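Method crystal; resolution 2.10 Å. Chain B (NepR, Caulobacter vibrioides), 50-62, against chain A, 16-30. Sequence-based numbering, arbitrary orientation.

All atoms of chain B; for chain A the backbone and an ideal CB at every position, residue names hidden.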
# COMPACT_ATOMS: atom_id res chain seq x y z
N VAL B 50 4.23 19.10 15.85
CA VAL B 50 3.07 18.85 15.01
C VAL B 50 2.80 20.01 14.05
O VAL B 50 2.65 21.15 14.48
CB VAL B 50 1.83 18.66 15.88
CG1 VAL B 50 0.62 18.39 15.00
CG2 VAL B 50 2.06 17.55 16.90
N PRO B 51 2.74 19.72 12.74
CA PRO B 51 2.40 20.68 11.68
C PRO B 51 1.30 21.66 12.09
O PRO B 51 0.21 21.20 12.49
CB PRO B 51 1.88 19.77 10.57
CG PRO B 51 2.68 18.51 10.73
CD PRO B 51 3.00 18.37 12.21
N ASP B 52 1.58 22.96 11.98
CA ASP B 52 0.65 24.00 12.41
C ASP B 52 -0.74 23.79 11.83
O ASP B 52 -1.77 24.02 12.49
CB ASP B 52 1.16 25.38 12.00
CG ASP B 52 2.50 25.71 12.64
OD1 ASP B 52 2.59 25.62 13.88
OD2 ASP B 52 3.45 26.05 11.89
N GLU B 53 -0.76 23.34 10.58
CA GLU B 53 -1.99 23.06 9.86
C GLU B 53 -2.89 22.10 10.64
O GLU B 53 -4.10 22.29 10.71
CB GLU B 53 -1.66 22.50 8.47
CG GLU B 53 -2.84 22.53 7.49
CD GLU B 53 -2.58 21.73 6.21
OE1 GLU B 53 -1.56 21.01 6.14
OE2 GLU B 53 -3.42 21.82 5.27
N PHE B 54 -2.30 21.06 11.23
CA PHE B 54 -3.10 20.10 11.99
C PHE B 54 -3.84 20.80 13.12
O PHE B 54 -5.05 20.61 13.31
CB PHE B 54 -2.24 19.00 12.57
CG PHE B 54 -1.71 18.04 11.53
CD1 PHE B 54 -1.94 18.26 10.19
CD2 PHE B 54 -1.01 16.91 11.90
CE1 PHE B 54 -1.46 17.39 9.23
CE2 PHE B 54 -0.53 16.03 10.96
CZ PHE B 54 -0.75 16.28 9.62
N LEU B 55 -3.12 21.64 13.86
CA LEU B 55 -3.71 22.32 15.01
C LEU B 55 -4.71 23.38 14.55
O LEU B 55 -5.79 23.53 15.13
CB LEU B 55 -2.60 22.91 15.88
CG LEU B 55 -1.64 21.81 16.36
CD1 LEU B 55 -0.31 22.38 16.83
CD2 LEU B 55 -2.28 20.99 17.46
N ALA B 56 -4.35 24.09 13.48
CA ALA B 56 -5.26 25.06 12.89
C ALA B 56 -6.58 24.39 12.55
O ALA B 56 -7.65 24.93 12.83
CB ALA B 56 -4.65 25.67 11.65
N ILE B 57 -6.50 23.20 11.97
CA ILE B 57 -7.71 22.50 11.58
C ILE B 57 -8.57 22.22 12.80
O ILE B 57 -9.79 22.36 12.75
CB ILE B 57 -7.40 21.19 10.81
CG1 ILE B 57 -7.00 21.52 9.38
CG2 ILE B 57 -8.63 20.28 10.82
CD1 ILE B 57 -5.97 20.58 8.78
N LEU B 58 -7.94 21.83 13.89
CA LEU B 58 -8.70 21.49 15.09
C LEU B 58 -9.33 22.72 15.74
O LEU B 58 -10.44 22.64 16.29
CB LEU B 58 -7.84 20.73 16.10
CG LEU B 58 -7.35 19.35 15.63
CD1 LEU B 58 -6.49 18.69 16.71
CD2 LEU B 58 -8.55 18.49 15.28
N ARG B 59 -8.63 23.85 15.69
CA ARG B 59 -9.19 25.10 16.20
C ARG B 59 -10.53 25.41 15.51
O ARG B 59 -11.49 25.83 16.16
CB ARG B 59 -8.21 26.25 15.99
CG ARG B 59 -6.98 26.22 16.90
CD ARG B 59 -6.21 27.56 16.89
NE ARG B 59 -5.22 27.66 15.81
CZ ARG B 59 -3.95 27.27 15.92
NH1 ARG B 59 -3.50 26.75 17.06
NH2 ARG B 59 -3.11 27.38 14.90
N LYS B 60 -10.58 25.17 14.20
CA LYS B 60 -11.76 25.48 13.40
C LYS B 60 -12.99 24.75 13.91
O LYS B 60 -14.13 25.10 13.56
CB LYS B 60 -11.52 25.13 11.92
CG LYS B 60 -10.41 25.95 11.25
CD LYS B 60 -10.03 25.40 9.86
CE LYS B 60 -8.74 26.07 9.34
NZ LYS B 60 -8.18 25.44 8.10
N ALA B 61 -12.77 23.74 14.74
CA ALA B 61 -13.87 22.96 15.30
C ALA B 61 -15.05 23.86 15.66
O ALA B 61 -16.03 23.93 14.91
CB ALA B 61 -13.41 22.17 16.51
N GLU B 62 -14.95 24.54 16.80
CA GLU B 62 -15.98 25.50 17.22
C GLU B 62 -15.36 26.79 17.77
O GLU B 62 -14.52 27.42 17.12
CB GLU B 62 -16.91 24.88 18.28
CG GLU B 62 -18.32 24.52 17.78
CD GLU B 62 -18.40 23.15 17.12
OE1 GLU B 62 -17.34 22.57 16.81
OE2 GLU B 62 -19.53 22.65 16.92
N UNK A 16 -11.54 20.80 24.79
CA UNK A 16 -11.81 21.05 23.38
C UNK A 16 -11.29 19.91 22.50
O UNK A 16 -10.33 19.23 22.84
CB UNK A 16 -11.18 22.38 22.95
N UNK A 17 -11.94 19.73 21.36
CA UNK A 17 -11.46 18.78 20.37
C UNK A 17 -9.94 18.85 20.24
O UNK A 17 -9.25 17.83 20.28
CB UNK A 17 -12.12 19.04 19.02
N UNK A 18 -9.42 20.05 20.11
CA UNK A 18 -7.98 20.24 19.99
C UNK A 18 -7.19 19.64 21.16
O UNK A 18 -6.17 18.97 20.96
CB UNK A 18 -7.67 21.73 19.88
N UNK A 19 -7.65 19.89 22.37
CA UNK A 19 -6.91 19.46 23.55
C UNK A 19 -7.03 17.96 23.69
O UNK A 19 -6.09 17.28 24.10
CB UNK A 19 -7.42 20.16 24.81
N UNK A 20 -8.19 17.42 23.32
CA UNK A 20 -8.35 15.97 23.39
C UNK A 20 -7.45 15.22 22.41
O UNK A 20 -6.92 14.16 22.76
CB UNK A 20 -9.81 15.60 23.12
N UNK A 21 -7.23 15.77 21.22
CA UNK A 21 -6.54 15.01 20.17
C UNK A 21 -5.06 15.35 20.03
O UNK A 21 -4.28 14.51 19.66
CB UNK A 21 -7.23 15.25 18.83
N UNK A 22 -4.70 16.59 20.32
CA UNK A 22 -3.34 17.06 20.05
C UNK A 22 -2.22 16.16 20.59
O UNK A 22 -1.18 16.01 19.97
CB UNK A 22 -3.17 18.46 20.64
N UNK A 23 -2.41 15.58 21.77
CA UNK A 23 -1.27 14.79 22.26
C UNK A 23 -1.08 13.47 21.50
O UNK A 23 -0.05 12.81 21.64
CB UNK A 23 -1.45 14.49 23.75
N UNK A 24 -2.08 13.09 20.71
CA UNK A 24 -2.02 11.84 19.93
C UNK A 24 -1.57 12.06 18.48
O UNK A 24 -1.31 11.11 17.76
CB UNK A 24 -3.39 11.16 19.94
N UNK A 25 -1.48 13.32 18.06
CA UNK A 25 -1.11 13.63 16.67
C UNK A 25 0.22 13.06 16.22
O UNK A 25 0.32 12.54 15.11
CB UNK A 25 -1.07 15.15 16.48
N UNK A 26 1.27 13.16 17.06
CA UNK A 26 2.58 12.65 16.65
C UNK A 26 2.52 11.16 16.39
O UNK A 26 3.26 10.62 15.55
CB UNK A 26 3.64 12.95 17.71
N UNK A 27 1.64 10.49 17.13
CA UNK A 27 1.54 9.03 17.05
C UNK A 27 0.76 8.56 15.83
O UNK A 27 1.16 7.59 15.18
CB UNK A 27 0.88 8.48 18.32
N UNK A 28 -0.32 9.25 15.50
CA UNK A 28 -1.06 8.88 14.31
C UNK A 28 -0.28 9.29 13.04
O UNK A 28 -0.43 8.66 11.98
CB UNK A 28 -2.45 9.53 14.33
N UNK A 29 0.57 10.31 13.16
CA UNK A 29 1.48 10.65 12.06
C UNK A 29 2.48 9.52 11.85
O UNK A 29 2.83 9.20 10.70
CB UNK A 29 2.21 11.96 12.34
N UNK A 30 2.96 8.92 12.94
CA UNK A 30 3.84 7.76 12.86
C UNK A 30 3.12 6.57 12.23
O UNK A 30 3.63 5.95 11.30
CB UNK A 30 4.36 7.39 14.25

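Position 16 lies just before a helix, its phi/psi of -74/152 extended, and its ideal CB has nothing of chain B within 5.5 Å. What counts is the open N-terminus of the helix, which suits a small polar cap such as serine, threonine, aspartate or asparagine. It is Ser A16; Ser A16 OG accepts from the backbone N of 19 at 3.1 Å, a capping bond.

At 17 the CB points toward chain B, 4.2 Å from Ala B61 CB, with the methyls of Leu B58 nearby. The side chains nearby are apolar, with the carbonyl Leu B58 O 4.8 Å from the CB of 17, so leucine, isoleucine or methionine would suit. Leu A17 places CD2 3.8 Å from Leu B58 CD2 and 4.0 Å from Ala B61 CB.

Position 18 is where the backbones come closest, its CA 5.1 Å from Leu B58 CA. The CB leaves sideways yet lies 3.9 Å from Leu B58 CB, and a longer chain can run along the helix of chain B past Leu B55 and the aliphatic part of Arg B59. Leucine or methionine would fit. Leu A18 takes that path: CD1 reaches Arg B59 CG at 3.7 Å and packs 3.6 Å from Leu B55 O.

Position 19 points away and 20 sideways, neither CB near chain B; many residues would serve. They are Ala A19 and Arg A20.

Position 21 points toward chain B, its CB 4.1 Å from Leu B58 CD1. An aliphatic residue suits it, and Leu A21 makes its closest contact through CB itself, 4.2 Å from Leu B58 CD1.

At 22 the CB is 4.2 Å from Leu B55 CD2, so a single methyl already makes contact; alanine or another small residue suits. Ala A22 puts CB 4.1 Å from Leu B55 CD2.

Position 23 has nothing of chain B to touch; its phi of -73° allows proline, and Pro A23 is there. Position 24 is also out of reach and could hold many residues; it is His A24.

At 25 the CB points toward chain B, 3.9 Å from Val B50 CG1, with Phe B54, Leu B55 and Leu B58 beyond. This greasy pocket asks for a branched or flexible aliphatic side chain. Leu A25 inserts CD1 3.7 Å from Val B50 CG1, 4.0 Å from Phe B54 CB and 4.2 Å from both Leu B55 CD2 and Leu B58 CD1. With 17, 18 and 21 it completes the hole that receives Leu B58 as a knob.

At 26 a sideways CB lies 4.9 Å from Val B50 CG2. A compact apolar residue would do, and phi of -62° admits proline. Pro A26 sets CG 3.9 Å from Val B50 CG2.

Positions 27 and 28 lie beyond contact, so chain B sets no preference; they hold Tyr A27 and Ile A28.

At 29 the CB points toward chain B, 5.1 Å from Phe B54 CE2; a long chain could pass beside the ring and reach Pro B51, so methionine, lysine or arginine qualify. Arg A29 brings CD 3.4 Å from Phe B54 CE2, while Pro B51 CD covers one guanidinium face, 3.8 Å from Arg A29 NH1.

Position 30 is out of reach, unconstrained by chain B; it is Arg A30.

Chain A 16-30: SLLARLAPHLPYIRR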
# COMPACT_ATOMS: atom_id res chain seq x y z
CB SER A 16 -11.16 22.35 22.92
OG SER A 16 -9.77 22.17 22.69
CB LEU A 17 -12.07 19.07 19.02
CG LEU A 17 -11.84 17.94 18.03
CD1 LEU A 17 -12.72 16.79 18.40
CD2 LEU A 17 -12.11 18.40 16.61
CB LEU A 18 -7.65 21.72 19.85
CG LEU A 18 -6.16 22.03 19.69
CD1 LEU A 18 -5.94 23.14 18.68
CD2 LEU A 18 -5.52 22.36 21.01
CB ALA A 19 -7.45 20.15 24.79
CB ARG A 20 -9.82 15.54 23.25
CG ARG A 20 -10.61 15.88 24.51
CD ARG A 20 -11.82 14.99 24.71
NE ARG A 20 -12.68 14.98 23.53
CZ ARG A 20 -13.63 15.88 23.28
NH1 ARG A 20 -13.83 16.88 24.12
NH2 ARG A 20 -14.37 15.77 22.17
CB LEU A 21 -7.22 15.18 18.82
CG LEU A 21 -8.68 14.75 18.75
CD1 LEU A 21 -9.10 14.73 17.29
CD2 LEU A 21 -8.89 13.39 19.40
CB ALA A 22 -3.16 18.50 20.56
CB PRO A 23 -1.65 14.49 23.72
CG PRO A 23 -2.88 15.36 24.02
CD PRO A 23 -3.54 15.58 22.70
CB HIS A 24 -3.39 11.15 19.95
CG HIS A 24 -3.95 10.98 21.32
ND1 HIS A 24 -3.32 10.23 22.29
CD2 HIS A 24 -5.06 11.49 21.90
CE1 HIS A 24 -4.03 10.28 23.41
NE2 HIS A 24 -5.09 11.03 23.19
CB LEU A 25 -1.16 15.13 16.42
CG LEU A 25 -2.60 15.63 16.46
CD1 LEU A 25 -2.69 17.07 16.04
CD2 LEU A 25 -3.43 14.75 15.54
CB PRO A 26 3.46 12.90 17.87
CG PRO A 26 2.82 14.06 18.54
CD PRO A 26 1.34 13.89 18.34
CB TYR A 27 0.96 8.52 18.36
CG TYR A 27 1.87 8.91 19.49
CD1 TYR A 27 3.06 8.22 19.70
CD2 TYR A 27 1.59 10.01 20.29
CE1 TYR A 27 3.92 8.58 20.70
CE2 TYR A 27 2.45 10.38 21.29
CZ TYR A 27 3.62 9.66 21.50
OH TYR A 27 4.49 10.02 22.50
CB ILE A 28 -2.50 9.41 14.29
CG1 ILE A 28 -3.25 8.76 13.12
CG2 ILE A 28 -2.49 10.92 14.18
CD1 ILE A 28 -4.73 8.60 13.31
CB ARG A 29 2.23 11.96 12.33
CG ARG A 29 1.40 13.23 12.17
CD ARG A 29 2.28 14.50 12.23
NE ARG A 29 3.20 14.60 11.09
CZ ARG A 29 4.48 14.94 11.18
NH1 ARG A 29 5.03 15.21 12.36
NH2 ARG A 29 5.22 15.01 10.07
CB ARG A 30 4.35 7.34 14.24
CG ARG A 30 4.99 5.95 14.24
CD ARG A 30 5.39 5.51 15.64
NE ARG A 30 4.21 5.26 16.47
CZ ARG A 30 4.23 5.06 17.78
NH1 ARG A 30 5.38 5.09 18.45
NH2 ARG A 30 3.09 4.86 18.42
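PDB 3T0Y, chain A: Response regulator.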